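Local coordinates for phenolic acid decarboxylase (Sedimentibacter hydroxybenzoicus, PDB 7AE5), which catalyses the reversible, non-oxidative decarboxylation of 4-hydroxybenzoate and 3,4-dihydroxybenzoate, using prenylated FMN and manganese, to detoxify phenolic compounds without oxygen, at residues G140-D152 / I203-A217. Sequence-based numbering, arbitrary orientation.
Sequences GFYISKASVVTAD and IAITIGNNPLVTFMA. With RB (rubidium ion), chain R.
Ser147, paired with Thr206 in an antiparallel sheet, has more surface buried here than any other residue: its backbone pairs with strand 203-207 while its side chain meets helix 211-217. Its backbone N binds Thr206 O, while Ser147 O accepts two hydrogen bonds from Thr206. The hydroxyl OG1 of Thr206, held between its own backbone N and carbonyl carbon (chi1 71°), reaches Ser147 O at 2.9 Å on a lone pair; Thr206 N, 3.1 Å from the same oxygen, comes from above the carbonyl plane. Asn209 ND2 donates in turn to Thr206 OG1, so the threonine hydroxyl, donor and acceptor at once, ties the strand to the turn after it.

The small serine is consistent with the close approach of helix 211-217: Ser147 OG lies 3.7 Å from Ala217 CB, the small methyl that the helix turns toward the strand. A water 2.7 Å from Ser147 OG donates to Lys145 O and Thr214 OG1 and accepts from Asn209 ND2, bridging strand, turn and helix. The amide of Asn209 has a further partner, Ser257, at OD1. The extended Lys145 chain crosses Thr214 at about a right angle, CE to CG2 3.8 Å, and its NZ forms salt bridges with Glu316 and Glu306.

Val149, on the same face as Ser147, suits an extended strand by its beta-branching. Its N donates to Ala204 O at 2.8 Å, and the slim Ala204 sets its methyl beside Val149 CB. On the other face Val148 CG2 lies alongside Ile205 CG1, and Ala146 CB meets Ile205 CG2 at 3.6 Å.

Met216, through O and SD, helps bind a rubidium ion, together with Val164, Thr219, Tyr223 and Glu227. This antiparallel strand pair, with a helix packed against one face, belongs to the FMN-binding beta domain of UbiD decarboxylases, beside the predicted prenylated FMN site.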
loop_
_atom_site.group_PDB
_atom_site.type_symbol
_atom_site.label_atom_id
_atom_site.label_comp_id
_atom_site.label_asym_id
_atom_site.label_seq_id
_atom_site.Cartn_x
_atom_site.Cartn_y
_atom_site.Cartn_z
ATOM N N GLY C 140 -13.028 -29.868 33.964
ATOM C CA GLY C 140 -13.909 -30.848 34.555
ATOM C C GLY C 140 -14.967 -31.286 33.569
ATOM O O GLY C 140 -14.841 -31.078 32.362
ATOM N N PHE C 141 -16.022 -31.904 34.098
ATOM C CA PHE C 141 -17.171 -32.300 33.293
ATOM C C PHE C 141 -18.121 -31.114 33.183
ATOM O O PHE C 141 -18.428 -30.466 34.188
ATOM C CB PHE C 141 -17.881 -33.505 33.911
ATOM C CG PHE C 141 -16.961 -34.646 34.257
ATOM C CD1 PHE C 141 -15.841 -34.917 33.484
ATOM C CD2 PHE C 141 -17.215 -35.446 35.358
ATOM C CE1 PHE C 141 -14.994 -35.963 33.807
ATOM C CE2 PHE C 141 -16.373 -36.494 35.685
ATOM C CZ PHE C 141 -15.262 -36.753 34.909
ATOM N N TYR C 142 -18.578 -30.828 31.967
ATOM C CA TYR C 142 -19.278 -29.586 31.677
ATOM C C TYR C 142 -20.700 -29.844 31.202
ATOM O O TYR C 142 -20.949 -30.766 30.419
ATOM C CB TYR C 142 -18.536 -28.780 30.614
ATOM C CG TYR C 142 -17.588 -27.742 31.169
ATOM C CD1 TYR C 142 -16.326 -28.097 31.626
ATOM C CD2 TYR C 142 -17.952 -26.404 31.224
ATOM C CE1 TYR C 142 -15.453 -27.148 32.126
ATOM C CE2 TYR C 142 -17.089 -25.450 31.723
ATOM C CZ TYR C 142 -15.842 -25.826 32.171
ATOM O OH TYR C 142 -14.988 -24.874 32.666
ATOM N N ILE C 143 -21.623 -29.019 31.686
ATOM C CA ILE C 143 -22.952 -28.888 31.102
ATOM C C ILE C 143 -22.874 -27.737 30.106
ATOM O O ILE C 143 -22.755 -26.573 30.498
ATOM C CB ILE C 143 -24.017 -28.634 32.176
ATOM C CG1 ILE C 143 -24.006 -29.753 33.216
ATOM C CG2 ILE C 143 -25.392 -28.504 31.547
ATOM C CD1 ILE C 143 -24.766 -29.413 34.475
ATOM N N SER C 144 -22.935 -28.057 28.815
ATOM C CA SER C 144 -22.572 -27.113 27.768
ATOM C C SER C 144 -23.751 -26.591 26.959
ATOM O O SER C 144 -23.539 -25.806 26.029
ATOM C CB SER C 144 -21.554 -27.758 26.822
ATOM O OG SER C 144 -22.194 -28.650 25.928
ATOM N N LYS C 145 -24.983 -26.991 27.279
ATOM C CA LYS C 145 -26.125 -26.561 26.480
ATOM C C LYS C 145 -27.309 -26.167 27.357
ATOM O O LYS C 145 -28.466 -26.352 26.966
ATOM C CB LYS C 145 -26.543 -27.655 25.495
ATOM C CG LYS C 145 -27.215 -27.137 24.236
ATOM C CD LYS C 145 -27.789 -28.279 23.428
ATOM C CE LYS C 145 -28.396 -27.786 22.132
ATOM N NZ LYS C 145 -28.833 -28.931 21.286
ATOM N N ALA C 146 -27.040 -25.619 28.537
ATOM C CA ALA C 146 -28.108 -25.233 29.443
ATOM C C ALA C 146 -28.658 -23.857 29.085
ATOM O O ALA C 146 -27.955 -23.005 28.533
ATOM C CB ALA C 146 -27.612 -25.233 30.887
ATOM N N SER C 147 -29.933 -23.650 29.404
ATOM C CA SER C 147 -30.589 -22.351 29.283
ATOM C C SER C 147 -30.787 -21.801 30.691
ATOM O O SER C 147 -31.593 -22.332 31.463
ATOM C CB SER C 147 -31.912 -22.471 28.532
ATOM O OG SER C 147 -31.750 -23.222 27.340
ATOM N N VAL C 148 -30.057 -20.738 31.019
ATOM C CA VAL C 148 -29.945 -20.239 32.385
ATOM C C VAL C 148 -30.850 -19.026 32.546
ATOM O O VAL C 148 -30.766 -18.070 31.763
ATOM C CB VAL C 148 -28.485 -19.892 32.723
ATOM C CG1 VAL C 148 -28.416 -18.971 33.933
ATOM C CG2 VAL C 148 -27.676 -21.162 32.945
ATOM N N VAL C 149 -31.697 -19.053 33.574
ATOM C CA VAL C 149 -32.759 -18.071 33.767
ATOM C C VAL C 149 -32.419 -17.189 34.961
ATOM O O VAL C 149 -32.160 -17.693 36.061
ATOM C CB VAL C 149 -34.120 -18.757 33.970
ATOM C CG1 VAL C 149 -35.251 -17.764 33.767
ATOM C CG2 VAL C 149 -34.261 -19.942 33.029
ATOM N N THR C 150 -32.425 -15.875 34.742
ATOM C CA THR C 150 -32.264 -14.879 35.793
ATOM C C THR C 150 -33.379 -13.847 35.677
ATOM O O THR C 150 -34.105 -13.795 34.681
ATOM C CB THR C 150 -30.897 -14.179 35.723
ATOM O OG1 THR C 150 -30.971 -13.073 34.813
ATOM C CG2 THR C 150 -29.810 -15.138 35.271
ATOM N N ALA C 151 -33.505 -13.018 36.710
ATOM C CA ALA C 151 -34.506 -11.956 36.761
ATOM C C ALA C 151 -34.200 -11.078 37.968
ATOM O O ALA C 151 -33.225 -11.300 38.691
ATOM C CB ALA C 151 -35.929 -12.517 36.836
ATOM N N ASP C 152 -35.046 -10.072 38.178
ATOM C CA ASP C 152 -34.937 -9.259 39.380
ATOM C C ASP C 152 -35.922 -9.744 40.437
ATOM O O ASP C 152 -37.083 -10.024 40.119
ATOM C CB ASP C 152 -35.207 -7.786 39.071
ATOM N N ILE C 203 -30.770 -18.422 40.563
ATOM C CA ILE C 203 -30.858 -18.712 39.137
ATOM C C ILE C 203 -31.502 -20.080 38.960
ATOM O O ILE C 203 -31.573 -20.888 39.889
ATOM C CB ILE C 203 -29.485 -18.684 38.417
ATOM C CG1 ILE C 203 -28.743 -20.007 38.613
ATOM C CG2 ILE C 203 -28.633 -17.510 38.880
ATOM C CD1 ILE C 203 -27.485 -20.119 37.785
ATOM N N ALA C 204 -31.980 -20.328 37.744
ATOM C CA ALA C 204 -32.495 -21.627 37.341
ATOM C C ALA C 204 -31.754 -22.089 36.095
ATOM O O ALA C 204 -31.550 -21.309 35.159
ATOM C CB ALA C 204 -34.000 -21.576 37.071
ATOM N N ILE C 205 -31.345 -23.353 36.091
ATOM C CA ILE C 205 -30.567 -23.936 35.002
ATOM C C ILE C 205 -31.400 -25.057 34.398
ATOM O O ILE C 205 -31.596 -26.102 35.032
ATOM C CB ILE C 205 -29.206 -24.454 35.485
ATOM C CG1 ILE C 205 -28.388 -23.320 36.103
ATOM C CG2 ILE C 205 -28.438 -25.092 34.343
ATOM C CD1 ILE C 205 -27.211 -23.800 36.919
ATOM N N THR C 206 -31.893 -24.846 33.181
ATOM C CA THR C 206 -32.740 -25.820 32.506
ATOM C C THR C 206 -31.947 -26.567 31.441
ATOM O O THR C 206 -31.191 -25.964 30.673
ATOM C CB THR C 206 -33.958 -25.145 31.871
ATOM O OG1 THR C 206 -33.546 -24.369 30.739
ATOM C CG2 THR C 206 -34.650 -24.240 32.882
ATOM N N ILE C 207 -32.128 -27.887 31.404
ATOM C CA ILE C 207 -31.409 -28.774 30.498
ATOM C C ILE C 207 -32.423 -29.617 29.740
ATOM O O ILE C 207 -33.397 -30.106 30.324
ATOM C CB ILE C 207 -30.413 -29.672 31.264
ATOM C CG1 ILE C 207 -29.456 -28.818 32.100
ATOM C CG2 ILE C 207 -29.638 -30.563 30.304
ATOM C CD1 ILE C 207 -28.727 -29.589 33.179
ATOM N N GLY C 208 -32.198 -29.785 28.438
ATOM C CA GLY C 208 -33.105 -30.555 27.608
ATOM C C GLY C 208 -34.378 -29.796 27.292
ATOM O O GLY C 208 -35.385 -29.948 27.988
ATOM N N ASN C 209 -34.350 -28.984 26.238
ATOM C CA ASN C 209 -35.429 -28.050 25.963
ATOM C C ASN C 209 -35.889 -28.153 24.517
ATOM O O ASN C 209 -35.218 -28.736 23.660
ATOM C CB ASN C 209 -34.999 -26.602 26.248
ATOM C CG ASN C 209 -34.852 -26.318 27.727
ATOM O OD1 ASN C 209 -35.823 -26.375 28.481
ATOM N ND2 ASN C 209 -33.635 -25.997 28.150
ATOM N N ASN C 210 -37.066 -27.578 24.275
ATOM C CA ASN C 210 -37.569 -27.197 22.962
ATOM C C ASN C 210 -36.428 -26.520 22.209
ATOM O O ASN C 210 -35.795 -25.603 22.751
ATOM C CB ASN C 210 -38.783 -26.276 23.141
ATOM C CG ASN C 210 -39.315 -25.695 21.836
ATOM O OD1 ASN C 210 -38.812 -25.966 20.748
ATOM N ND2 ASN C 210 -40.354 -24.879 21.953
ATOM N N PRO C 211 -36.114 -26.955 20.985
ATOM C CA PRO C 211 -34.967 -26.364 20.273
ATOM C C PRO C 211 -35.058 -24.858 20.091
ATOM O O PRO C 211 -34.016 -24.200 19.981
ATOM C CB PRO C 211 -34.973 -27.101 18.925
ATOM C CG PRO C 211 -36.327 -27.747 18.824
ATOM C CD PRO C 211 -36.708 -28.071 20.230
ATOM N N LEU C 212 -36.264 -24.285 20.063
ATOM C CA LEU C 212 -36.375 -22.835 19.932
ATOM C C LEU C 212 -36.002 -22.126 21.226
ATOM O O LEU C 212 -35.558 -20.972 21.191
ATOM C CB LEU C 212 -37.789 -22.435 19.510
ATOM C CG LEU C 212 -38.075 -22.410 18.007
ATOM C CD1 LEU C 212 -37.068 -21.535 17.274
ATOM C CD2 LEU C 212 -38.100 -23.809 17.438
ATOM N N VAL C 213 -36.180 -22.786 22.370
ATOM C CA VAL C 213 -35.778 -22.191 23.639
ATOM C C VAL C 213 -34.261 -22.068 23.704
ATOM O O VAL C 213 -33.721 -21.009 24.047
ATOM C CB VAL C 213 -36.329 -23.013 24.816
ATOM C CG1 VAL C 213 -35.733 -22.527 26.128
ATOM C CG2 VAL C 213 -37.844 -22.937 24.845
ATOM N N THR C 214 -33.554 -23.153 23.375
ATOM C CA THR C 214 -32.099 -23.096 23.281
ATOM C C THR C 214 -31.659 -22.054 22.263
ATOM O O THR C 214 -30.641 -21.376 22.454
ATOM C CB THR C 214 -31.545 -24.473 22.907
ATOM O OG1 THR C 214 -32.053 -25.460 23.814
ATOM C CG2 THR C 214 -30.024 -24.476 22.965
ATOM N N PHE C 215 -32.421 -21.909 21.176
ATOM C CA PHE C 215 -32.111 -20.903 20.165
ATOM C C PHE C 215 -32.163 -19.498 20.754
ATOM O O PHE C 215 -31.205 -18.726 20.629
ATOM C CB PHE C 215 -33.077 -21.037 18.989
ATOM C CG PHE C 215 -32.583 -20.405 17.717
ATOM C CD1 PHE C 215 -31.468 -20.905 17.064
ATOM C CD2 PHE C 215 -33.242 -19.317 17.168
ATOM C CE1 PHE C 215 -31.018 -20.329 15.887
ATOM C CE2 PHE C 215 -32.798 -18.736 15.993
ATOM C CZ PHE C 215 -31.684 -19.243 15.353
ATOM N N MET C 216 -33.277 -19.145 21.403
ATOM C CA MET C 216 -33.376 -17.825 22.016
ATOM C C MET C 216 -32.351 -17.651 23.125
ATOM O O MET C 216 -31.816 -16.553 23.321
ATOM C CB MET C 216 -34.776 -17.592 22.569
ATOM C CG MET C 216 -34.894 -16.270 23.285
ATOM S SD MET C 216 -34.325 -16.360 24.998
ATOM C CE MET C 216 -34.909 -17.999 25.481
ATOM N N ALA C 217 -32.085 -18.717 23.882
ATOM C CA ALA C 217 -31.080 -18.631 24.934
ATOM C C ALA C 217 -29.705 -18.364 24.343
ATOM O O ALA C 217 -28.910 -17.604 24.910
ATOM C CB ALA C 217 -31.080 -19.913 25.767
HETATM RB RB RB R . -31.820 -14.890 25.122
HETATM O O HOH W 1 -31.342 -25.619 26.274
HETATM O O HOH W 2 -29.683 -28.774 27.065
#